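Local coordinates for protein transmembrane oligosaccharyl transferase, putative (Archaeoglobus fulgidus, PDB 3VGP) that is the C-terminal globular domain of a putative archaeal membrane-bound oligosaccharyl transferase of the AglB family, at residues V86-T91 / V156-V161. The protein carries 1 engineered substitution. Numbering follows the deposited sequence.
Sequences VRYVVT and VKIFEV
Arg-87 reaches Glu-160 with two nitrogens, both directed at the same carboxylate oxygen. NE lies 3.0 Å from OE2 of Glu-160 and meets the anti lone pair of that oxygen; the NH1 bond to this oxygen is longer and more bent, at 140°. The grip is side-on, through NE and NH1, and the guanidinium and carboxylate planes are nearly coplanar (12° apart). Arg-87 CB leaves the backbone away from the partner strand, but its extended chain carries CG across the centre of one face of the Tyr-88 ring and brings the guanidinium to Glu-160. A water 2.6 Å from Tyr-88 OH gives a weak bond to Glu-160 OE2, while the hydroxyl also bonds Ser-18.

Four backbone hydrogen bonds join the strands, paired both ways at Val-89/Phe-159 and Thr-91/Lys-157, and a fifth runs from Val-161 N to Arg-87 O, just before strand 88-91. This is the antiparallel centre of a mixed four-stranded sheet, flanked by strands 35-36 and 147-153; helix 6-20 packs on Tyr-88 and Val-90, helix 58-69 on Val-89 and Thr-91.

On the face of Tyr-88, Val-90 and Ile-158, Val-90 CG1 presses on Val-156 CG1 at a tight 3.5 Å, and Ile-158 CG2 meets Tyr-88 CD1 at 3.7 Å. Val-89, Thr-91 and Phe-159 lie on the other; the Phe-159 ring turns its edge, CE2, to Thr-91 OG1 (3.4 Å), a hydroxyl hydrogen-bonded to His-137.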
loop_
_atom_site.group_PDB
_atom_site.type_symbol
_atom_site.label_atom_id
_atom_site.label_comp_id
_atom_site.label_asym_id
_atom_site.label_seq_id
_atom_site.Cartn_x
_atom_site.Cartn_y
_atom_site.Cartn_z
ATOM N N VAL A 86 4.027 -6.689 -7.774
ATOM C CA VAL A 86 3.180 -6.784 -6.592
ATOM C C VAL A 86 1.863 -7.492 -6.885
ATOM O O VAL A 86 1.240 -7.254 -7.917
ATOM C CB VAL A 86 2.877 -5.367 -6.036
ATOM C CG1 VAL A 86 1.671 -5.402 -5.111
ATOM C CG2 VAL A 86 4.098 -4.839 -5.298
ATOM N N ARG A 87 1.455 -8.373 -5.974
ATOM C CA ARG A 87 0.194 -9.094 -6.118
ATOM C C ARG A 87 -0.866 -8.451 -5.237
ATOM O O ARG A 87 -2.038 -8.382 -5.609
ATOM C CB ARG A 87 0.348 -10.557 -5.708
ATOM C CG ARG A 87 -0.970 -11.314 -5.732
ATOM C CD ARG A 87 -0.793 -12.783 -5.398
ATOM N NE ARG A 87 -2.065 -13.496 -5.453
ATOM C CZ ARG A 87 -2.215 -14.780 -5.152
ATOM N NH1 ARG A 87 -3.414 -15.340 -5.228
ATOM N NH2 ARG A 87 -1.166 -15.505 -4.775
ATOM N N TYR A 88 -0.441 -7.978 -4.069
ATOM C CA TYR A 88 -1.356 -7.351 -3.125
ATOM C C TYR A 88 -0.986 -5.934 -2.731
ATOM O O TYR A 88 0.188 -5.597 -2.560
ATOM C CB TYR A 88 -1.443 -8.180 -1.843
ATOM C CG TYR A 88 -1.991 -9.577 -2.030
ATOM C CD1 TYR A 88 -3.280 -9.778 -2.516
ATOM C CD2 TYR A 88 -1.224 -10.693 -1.705
ATOM C CE1 TYR A 88 -3.795 -11.064 -2.674
ATOM C CE2 TYR A 88 -1.729 -11.987 -1.863
ATOM C CZ TYR A 88 -3.016 -12.159 -2.348
ATOM O OH TYR A 88 -3.530 -13.428 -2.511
ATOM N N VAL A 89 -2.017 -5.108 -2.588
ATOM C CA VAL A 89 -1.873 -3.732 -2.139
ATOM C C VAL A 89 -2.766 -3.673 -0.900
ATOM O O VAL A 89 -3.913 -4.118 -0.937
ATOM C CB VAL A 89 -2.386 -2.721 -3.187
ATOM C CG1 VAL A 89 -2.364 -1.322 -2.598
ATOM C CG2 VAL A 89 -1.502 -2.766 -4.429
ATOM N N VAL A 90 -2.249 -3.129 0.192
ATOM C CA VAL A 90 -3.022 -3.083 1.429
ATOM C C VAL A 90 -3.226 -1.667 1.941
ATOM O O VAL A 90 -2.286 -0.877 1.984
ATOM C CB VAL A 90 -2.323 -3.904 2.533
ATOM C CG1 VAL A 90 -3.230 -4.025 3.752
ATOM C CG2 VAL A 90 -1.955 -5.279 1.998
ATOM N N THR A 91 -4.460 -1.358 2.331
ATOM C CA THR A 91 -4.795 -0.038 2.860
ATOM C C THR A 91 -5.408 -0.194 4.251
ATOM O O THR A 91 -5.667 -1.307 4.702
ATOM C CB THR A 91 -5.801 0.715 1.946
ATOM O OG1 THR A 91 -7.056 0.021 1.917
ATOM C CG2 THR A 91 -5.251 0.814 0.520
ATOM N N VAL A 156 -8.455 -2.917 7.694
ATOM C CA VAL A 156 -7.316 -3.233 6.841
ATOM C C VAL A 156 -7.913 -3.918 5.612
ATOM O O VAL A 156 -8.562 -4.958 5.734
ATOM C CB VAL A 156 -6.329 -4.201 7.537
ATOM C CG1 VAL A 156 -5.137 -4.475 6.626
ATOM C CG2 VAL A 156 -5.854 -3.609 8.848
ATOM N N LYS A 157 -7.704 -3.330 4.438
ATOM C CA LYS A 157 -8.252 -3.887 3.205
ATOM C C LYS A 157 -7.153 -4.418 2.293
ATOM O O LYS A 157 -6.154 -3.742 2.061
ATOM C CB LYS A 157 -9.064 -2.825 2.457
ATOM C CG LYS A 157 -10.225 -2.255 3.257
ATOM C CD LYS A 157 -11.047 -1.273 2.439
ATOM C CE LYS A 157 -12.167 -0.672 3.288
ATOM N NZ LYS A 157 -13.044 0.245 2.519
ATOM N N ILE A 158 -7.347 -5.632 1.782
ATOM C CA ILE A 158 -6.376 -6.253 0.888
ATOM C C ILE A 158 -6.936 -6.271 -0.529
ATOM O O ILE A 158 -8.009 -6.819 -0.776
ATOM C CB ILE A 158 -6.050 -7.702 1.323
ATOM C CG1 ILE A 158 -5.434 -7.693 2.726
ATOM C CG2 ILE A 158 -5.070 -8.341 0.339
ATOM C CD1 ILE A 158 -5.143 -9.070 3.274
ATOM N N PHE A 159 -6.204 -5.654 -1.449
ATOM C CA PHE A 159 -6.601 -5.585 -2.849
ATOM C C PHE A 159 -5.648 -6.433 -3.675
ATOM O O PHE A 159 -4.443 -6.431 -3.437
ATOM C CB PHE A 159 -6.531 -4.140 -3.346
ATOM C CG PHE A 159 -7.495 -3.212 -2.659
ATOM C CD1 PHE A 159 -8.766 -3.001 -3.178
ATOM C CD2 PHE A 159 -7.130 -2.556 -1.488
ATOM C CE1 PHE A 159 -9.661 -2.150 -2.546
ATOM C CE2 PHE A 159 -8.018 -1.702 -0.844
ATOM C CZ PHE A 159 -9.285 -1.497 -1.372
ATOM N N GLU A 160 -6.188 -7.168 -4.639
ATOM C CA GLU A 160 -5.340 -7.972 -5.501
ATOM C C GLU A 160 -5.195 -7.235 -6.823
ATOM O O GLU A 160 -6.155 -6.656 -7.339
ATOM C CB GLU A 160 -5.958 -9.356 -5.731
ATOM C CG GLU A 160 -5.105 -10.277 -6.597
ATOM C CD GLU A 160 -5.573 -11.722 -6.547
ATOM O OE1 GLU A 160 -6.797 -11.952 -6.629
ATOM O OE2 GLU A 160 -4.717 -12.627 -6.434
ATOM N N VAL A 161 -3.982 -7.228 -7.356
ATOM C CA VAL A 161 -3.725 -6.578 -8.629
ATOM C C VAL A 161 -4.238 -7.506 -9.727
ATOM O O VAL A 161 -3.835 -8.665 -9.806
ATOM C CB VAL A 161 -2.220 -6.338 -8.821
ATOM C CG1 VAL A 161 -1.963 -5.679 -10.165
ATOM C CG2 VAL A 161 -1.703 -5.464 -7.695
HETATM O O HOH W 1 -5.833 -13.570 -3.684
#